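Local coordinates for protein DNA polymerase III beta subunit (Streptococcus pyogenes, PDB 2AVT) that forms the sliding clamp of bacterial replication, a two-subunit ring that probably encircles duplex DNA and tethers the replicative polymerase to it, at residues Ala74-Glu78 against Gly117-Tyr123; Lys176-Thr180 against Tyr249-Asp253; Ile294-Ile299 against Gln320-Asp324. One frame throughout, in Å; residues are numbered along the deposited sequence.

In the fold
From the N terminus, the first loop to close is that of contact 1, where the turn after strand 111-116 returns to the edge strand 73-78 within the N-terminal domain. Contact 2 follows, laying the connection between central and C-terminal domains across strand 174-180. Contact 3 comes last, holding the hairpin 294-299 against residues 320-324 in the C-terminal domain. The three loops are in series; none nests in or crosses another. Contacts 1 and 3 lie on opposite sides of the chain's centre, their own centres about 66 Å apart. Contacts 2 and 3 both reach one long antiparallel sheet, through its strands 174-180 and 319-322, which continues from the central domain into the C-terminal one.

Contact 1. Residues Ala74-Glu78 against Gly117-Tyr123; sequences AILLE and GKDVDQY
L76 is the side chain that carries this contact, and its carbons meet K118, D119, V120 and Y123 in turn, with some of these neighbours shared. The side chain starts toward the turn, and a chi1 of -55° sets CG opposite the carbonyl carbon. CB lies 3.5 Å from the carbonyl O of K118, and CG rests 3.7 Å from the CA of V120. At the fork, CD1 goes to the backbone, 3.5 Å from D119 O, whereas CD2 approaches V120 CG1 at 3.9 Å; both methyls also touch the CB of Y123. A branched leucine suits this place, since one residue fills the inside of the bend.

Backbone bonds fix the register. L76 N donates to K118 O (2.9 Å) and K118 N to L76 O (2.8 Å), a lone antiparallel hydrogen-bonded bridge. Next to it G117 runs so close to the strand that a CB there would strike L76 O and the methyls of I75 and L77. At the other end V120 packs on A74, whose CB is 3.5 Å from V120 CG1, tighter than usual, and a water joins A74 O to V120 N. The long lysine K118 reaches E78 in a long salt bridge, with NZ 4.0 Å from OE2; OE1 of E78 has a hydrogen bond to S32 OG.

Strand 73-78 is an edge strand of its sheet. The backbones of I75 and L77 hydrogen-bond to those of I36 and I34 on strand 33-39, while L76 turns its polar backbone atoms the other way, to K118. The side chains of I75 and L77 reach V104 on strand 103-108 of the second sheet, Y123 OH is held by S48, and E78 stands at the N-cap of helix 79-88.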
# COMPACT_ATOMS: atom_id res chain seq x y z
N ALA A 74 10.63 -18.50 -29.19
CA ALA A 74 10.63 -17.15 -28.66
C ALA A 74 9.24 -16.54 -28.83
O ALA A 74 8.61 -16.69 -29.88
CB ALA A 74 11.69 -16.32 -29.37
N ILE A 75 8.76 -15.86 -27.80
CA ILE A 75 7.43 -15.27 -27.87
C ILE A 75 7.30 -14.08 -26.94
O ILE A 75 8.07 -13.95 -25.98
CB ILE A 75 6.33 -16.32 -27.50
CG1 ILE A 75 4.94 -15.78 -27.85
CG2 ILE A 75 6.37 -16.64 -26.01
CD1 ILE A 75 3.82 -16.75 -27.52
N LEU A 76 6.35 -13.19 -27.25
CA LEU A 76 6.05 -12.01 -26.45
C LEU A 76 4.63 -12.15 -25.86
O LEU A 76 3.69 -12.52 -26.57
CB LEU A 76 6.09 -10.74 -27.32
CG LEU A 76 7.34 -10.39 -28.14
CD1 LEU A 76 7.11 -9.05 -28.84
CD2 LEU A 76 8.55 -10.31 -27.21
N LEU A 77 4.49 -11.81 -24.59
CA LEU A 77 3.21 -11.89 -23.89
C LEU A 77 3.08 -10.63 -23.03
O LEU A 77 4.10 -10.10 -22.58
CB LEU A 77 3.17 -13.14 -22.99
CG LEU A 77 3.26 -14.50 -23.67
CD1 LEU A 77 3.53 -15.62 -22.65
CD2 LEU A 77 1.96 -14.76 -24.41
N GLU A 78 1.86 -10.14 -22.82
CA GLU A 78 1.69 -8.96 -21.97
C GLU A 78 2.21 -9.36 -20.60
O GLU A 78 1.71 -10.30 -20.00
CB GLU A 78 0.22 -8.55 -21.87
CG GLU A 78 -0.36 -7.93 -23.13
CD GLU A 78 0.36 -6.65 -23.52
OE1 GLU A 78 0.69 -5.86 -22.62
OE2 GLU A 78 0.58 -6.44 -24.73
N GLY A 117 -0.15 -14.48 -27.95
CA GLY A 117 1.05 -13.68 -27.83
C GLY A 117 1.48 -13.07 -29.16
O GLY A 117 0.73 -13.08 -30.13
N LYS A 118 2.69 -12.54 -29.21
CA LYS A 118 3.17 -11.94 -30.45
C LYS A 118 4.55 -12.43 -30.81
O LYS A 118 5.31 -12.88 -29.94
CB LYS A 118 3.22 -10.41 -30.31
CG LYS A 118 1.87 -9.74 -30.09
CD LYS A 118 2.03 -8.23 -30.14
CE LYS A 118 0.71 -7.50 -29.92
NZ LYS A 118 0.25 -7.63 -28.51
N ASP A 119 4.87 -12.33 -32.09
CA ASP A 119 6.17 -12.74 -32.62
C ASP A 119 7.22 -11.81 -32.03
O ASP A 119 7.02 -10.60 -31.96
CB ASP A 119 6.17 -12.61 -34.14
CG ASP A 119 7.36 -13.28 -34.78
OD1 ASP A 119 8.51 -12.87 -34.51
OD2 ASP A 119 7.13 -14.23 -35.56
N VAL A 120 8.35 -12.37 -31.61
CA VAL A 120 9.42 -11.56 -31.01
C VAL A 120 10.04 -10.51 -31.93
O VAL A 120 10.64 -9.57 -31.44
CB VAL A 120 10.56 -12.44 -30.45
CG1 VAL A 120 10.07 -13.25 -29.26
CG2 VAL A 120 11.09 -13.36 -31.55
N ASP A 121 9.90 -10.67 -33.24
CA ASP A 121 10.48 -9.68 -34.14
C ASP A 121 9.84 -8.31 -33.95
O ASP A 121 10.33 -7.32 -34.48
CB ASP A 121 10.36 -10.12 -35.61
CG ASP A 121 8.93 -10.44 -36.01
OD1 ASP A 121 8.02 -9.65 -35.67
OD2 ASP A 121 8.73 -11.48 -36.69
N GLN A 122 8.76 -8.25 -33.18
CA GLN A 122 8.11 -6.97 -32.93
C GLN A 122 8.82 -6.21 -31.80
O GLN A 122 8.60 -5.02 -31.60
CB GLN A 122 6.63 -7.18 -32.57
CG GLN A 122 5.82 -7.80 -33.70
CD GLN A 122 4.33 -7.83 -33.43
OE1 GLN A 122 3.77 -6.88 -32.89
NE2 GLN A 122 3.67 -8.92 -33.83
N TYR A 123 9.68 -6.92 -31.06
CA TYR A 123 10.40 -6.33 -29.94
C TYR A 123 11.71 -5.66 -30.37
O TYR A 123 12.42 -6.18 -31.22
CB TYR A 123 10.72 -7.42 -28.91
CG TYR A 123 10.88 -6.89 -27.51
CD1 TYR A 123 9.77 -6.52 -26.75
CD2 TYR A 123 12.14 -6.73 -26.95
CE1 TYR A 123 9.92 -5.99 -25.48
CE2 TYR A 123 12.30 -6.20 -25.70
CZ TYR A 123 11.19 -5.83 -24.96
OH TYR A 123 11.36 -5.28 -23.72
O HOH W 1 8.46 -15.13 -32.02
O HOH W 2 2.34 -8.94 -26.39

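Contact 2. Residues Lys176-Thr180 against Tyr249-Asp253; sequences KAVAT and YPDTD
K176 and D253 pair at one end of the crossing. The lysine amine NZ meets OD1 of D253 at 3.1 Å, on the syn side of the carboxylate and 30° out of its plane, forming a salt bridge. The bend at chi3 (65°) turns the amine over to the aspartate. Next along, V178 and T252 meet tip to tip: V178 CG1 is 3.7 Å from T252 CG2, and T252 OG1, buried without a partner in the model, lies beside V178 CG2. V178 CG1 also touches Y249 CE2 at 4.0 Å. Beyond it, T180 CG2 comes to 3.4 Å from Y249 OH.

The two segments run 108° apart, so 249-253 passes across the strand as part of the connection from the central to the C-terminal domain of the clamp. In related bacterial clamps, the cleft that receives polymerases and other partners lies between these domains, and this contact probably lies beside it.

A second shell holds these groups. A water lies at the ring edge, 2.7 Å from Y249 OH, and accepts from T180 N at 3.0 Å. P250 CD covers one face of the tyrosine ring, near its rim, and the H166 ring meets it obliquely. OG1 of T180 is bound by R184 O and S182 N, which leaves its methyl turned to the tyrosine, and M185 packs against both T180 and T252.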
# COMPACT_ATOMS: atom_id res chain seq x y z
N LYS A 176 34.65 8.01 -7.80
CA LYS A 176 33.78 9.02 -7.20
C LYS A 176 32.32 8.88 -7.67
O LYS A 176 32.05 8.74 -8.86
CB LYS A 176 34.27 10.44 -7.51
CG LYS A 176 33.40 11.53 -6.88
CD LYS A 176 33.79 12.95 -7.29
CE LYS A 176 33.57 13.18 -8.78
NZ LYS A 176 33.96 14.56 -9.20
N ALA A 177 31.40 8.91 -6.72
CA ALA A 177 29.98 8.83 -7.03
C ALA A 177 29.36 10.05 -6.36
O ALA A 177 29.44 10.18 -5.14
CB ALA A 177 29.36 7.55 -6.46
N VAL A 178 28.78 10.95 -7.15
CA VAL A 178 28.16 12.15 -6.60
C VAL A 178 26.82 12.47 -7.25
O VAL A 178 26.61 12.21 -8.44
CB VAL A 178 29.07 13.39 -6.76
CG1 VAL A 178 29.20 13.75 -8.22
CG2 VAL A 178 28.50 14.55 -5.97
N ALA A 179 25.91 13.03 -6.46
CA ALA A 179 24.59 13.42 -6.94
C ALA A 179 24.17 14.67 -6.18
O ALA A 179 24.49 14.82 -5.01
CB ALA A 179 23.57 12.30 -6.71
N THR A 180 23.46 15.56 -6.86
CA THR A 180 23.01 16.80 -6.26
C THR A 180 21.78 17.37 -6.96
O THR A 180 21.50 17.08 -8.12
CB THR A 180 24.12 17.87 -6.30
OG1 THR A 180 23.67 19.05 -5.62
CG2 THR A 180 24.49 18.24 -7.72
N TYR A 249 28.45 17.06 -16.75
CA TYR A 249 27.94 17.17 -15.38
C TYR A 249 28.64 18.37 -14.75
O TYR A 249 29.81 18.62 -15.03
CB TYR A 249 28.26 15.90 -14.59
CG TYR A 249 27.49 15.79 -13.30
CD1 TYR A 249 26.15 15.41 -13.29
CD2 TYR A 249 28.07 16.12 -12.09
CE1 TYR A 249 25.42 15.36 -12.12
CE2 TYR A 249 27.36 16.08 -10.91
CZ TYR A 249 26.03 15.70 -10.93
OH TYR A 249 25.32 15.67 -9.76
N PRO A 250 27.94 19.12 -13.89
CA PRO A 250 28.55 20.29 -13.25
C PRO A 250 29.78 19.97 -12.39
O PRO A 250 29.95 18.85 -11.92
CB PRO A 250 27.40 20.88 -12.43
CG PRO A 250 26.55 19.68 -12.12
CD PRO A 250 26.55 18.95 -13.43
N ASP A 251 30.64 20.97 -12.22
CA ASP A 251 31.85 20.82 -11.42
C ASP A 251 31.43 20.83 -9.96
O ASP A 251 31.16 21.88 -9.38
CB ASP A 251 32.80 22.00 -11.68
CG ASP A 251 34.11 21.87 -10.94
OD1 ASP A 251 34.09 21.46 -9.76
OD2 ASP A 251 35.16 22.19 -11.53
N THR A 252 31.37 19.64 -9.36
CA THR A 252 30.94 19.52 -7.98
C THR A 252 32.10 19.51 -6.97
O THR A 252 31.90 19.75 -5.79
CB THR A 252 30.08 18.24 -7.80
OG1 THR A 252 29.59 18.19 -6.46
CG2 THR A 252 30.90 17.00 -8.10
N ASP A 253 33.31 19.23 -7.45
CA ASP A 253 34.47 19.23 -6.55
C ASP A 253 34.63 20.64 -6.00
O ASP A 253 34.97 20.83 -4.83
CB ASP A 253 35.75 18.82 -7.29
CG ASP A 253 35.68 17.41 -7.84
OD1 ASP A 253 35.18 16.52 -7.13
OD2 ASP A 253 36.15 17.20 -8.98
O HOH W 3 22.86 14.62 -9.65

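Contact 3. Residues Ile294-Ile299 against Gln320-Asp324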
# COMPACT_ATOMS: atom_id res chain seq x y z
N ILE A 294 22.90 27.05 17.88
CA ILE A 294 24.04 26.42 18.53
C ILE A 294 24.82 27.38 19.42
O ILE A 294 25.36 28.38 18.95
CB ILE A 294 25.01 25.85 17.48
CG1 ILE A 294 24.31 24.79 16.63
CG2 ILE A 294 26.23 25.26 18.16
CD1 ILE A 294 25.15 24.28 15.49
N THR A 295 24.87 27.07 20.71
CA THR A 295 25.60 27.88 21.67
C THR A 295 26.30 26.93 22.63
O THR A 295 26.03 25.73 22.63
CB THR A 295 24.67 28.80 22.48
OG1 THR A 295 23.74 28.00 23.23
CG2 THR A 295 23.91 29.73 21.56
N GLN A 296 27.20 27.47 23.45
CA GLN A 296 27.93 26.65 24.42
C GLN A 296 27.01 25.73 25.21
O GLN A 296 26.20 26.19 26.03
CB GLN A 296 28.71 27.54 25.39
CG GLN A 296 29.98 28.15 24.81
CD GLN A 296 30.73 29.00 25.83
OE1 GLN A 296 30.98 28.57 26.96
NE2 GLN A 296 31.11 30.21 25.42
N ASN A 297 27.13 24.43 24.97
CA ASN A 297 26.33 23.44 25.67
C ASN A 297 24.83 23.74 25.63
O ASN A 297 24.15 23.75 26.66
CB ASN A 297 26.79 23.34 27.12
CG ASN A 297 28.30 23.46 27.25
OD1 ASN A 297 29.05 22.79 26.55
ND2 ASN A 297 28.74 24.32 28.16
N HIS A 298 24.31 23.99 24.43
CA HIS A 298 22.90 24.29 24.26
C HIS A 298 22.56 24.33 22.77
O HIS A 298 22.89 25.28 22.07
CB HIS A 298 22.56 25.64 24.90
CG HIS A 298 21.11 26.02 24.78
ND1 HIS A 298 20.45 26.05 23.56
CD2 HIS A 298 20.21 26.42 25.70
CE1 HIS A 298 19.21 26.45 23.75
NE2 HIS A 298 19.03 26.67 25.04
N ILE A 299 21.92 23.27 22.30
CA ILE A 299 21.52 23.17 20.90
C ILE A 299 20.00 22.98 20.87
O ILE A 299 19.46 22.14 21.58
CB ILE A 299 22.19 21.96 20.22
CG1 ILE A 299 23.70 21.99 20.48
CG2 ILE A 299 21.93 22.00 18.72
CD1 ILE A 299 24.36 23.28 20.06
N GLN A 320 30.52 18.83 21.03
CA GLN A 320 30.53 20.03 20.21
C GLN A 320 31.85 20.77 20.35
O GLN A 320 32.64 20.48 21.25
CB GLN A 320 29.37 20.96 20.61
CG GLN A 320 29.49 21.55 22.00
CD GLN A 320 28.26 22.34 22.40
OE1 GLN A 320 27.87 23.30 21.73
NE2 GLN A 320 27.63 21.94 23.50
N SER A 321 32.09 21.70 19.43
CA SER A 321 33.31 22.49 19.44
C SER A 321 33.17 23.61 18.41
O SER A 321 32.42 23.48 17.44
CB SER A 321 34.52 21.62 19.09
OG SER A 321 34.42 21.11 17.78
N GLY A 322 33.89 24.70 18.62
CA GLY A 322 33.81 25.81 17.70
C GLY A 322 32.92 26.91 18.24
O GLY A 322 32.49 26.86 19.39
N SER A 323 32.65 27.90 17.40
CA SER A 323 31.83 29.04 17.80
C SER A 323 30.33 28.79 17.73
O SER A 323 29.86 27.85 17.08
CB SER A 323 32.17 30.24 16.92
OG SER A 323 31.96 29.93 15.55
N ASP A 324 29.58 29.65 18.42
CA ASP A 324 28.13 29.56 18.44
C ASP A 324 27.63 29.87 17.04
O ASP A 324 28.33 30.50 16.25
CB ASP A 324 27.57 30.58 19.43
CG ASP A 324 27.91 30.24 20.87
OD1 ASP A 324 29.01 29.69 21.10
OD2 ASP A 324 27.10 30.54 21.77
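Q320 takes its CG between the backbone N and the carbonyl carbon (chi1 66°) and then runs extended, which carries its amide into the bend of T295-N297; D324, with CG anti to its carbonyl carbon (chi1 -68°), swings its carboxylate onto T295. The Q320 amide lies between T295 O and N297 N, and crosses the N297 amide nearly at a right angle. Which end of the Q320 amide is oxygen is doubtful; turned over, it may hydrogen-bond to T295 O and N297 N, and glutamine is long enough, with a donor and an acceptor, to serve both backbone groups.

D324 OD2 packs on T295, 3.1 Å from T295 CB and 3.1 Å from T295 CA, and the CA of D324 is 3.1 Å from I294 O.

The bend is held from within: H298 O accepts both T295 N, at 3.0 Å, and T295 OG1, at 3.1 Å. N297 has the positive phi that asparagine tolerates well. This is a tight beta-hairpin, with Q296 and N297 as its two-residue loop, joining strands 290-295 and 298-305 at the outer end of the C-terminal domain.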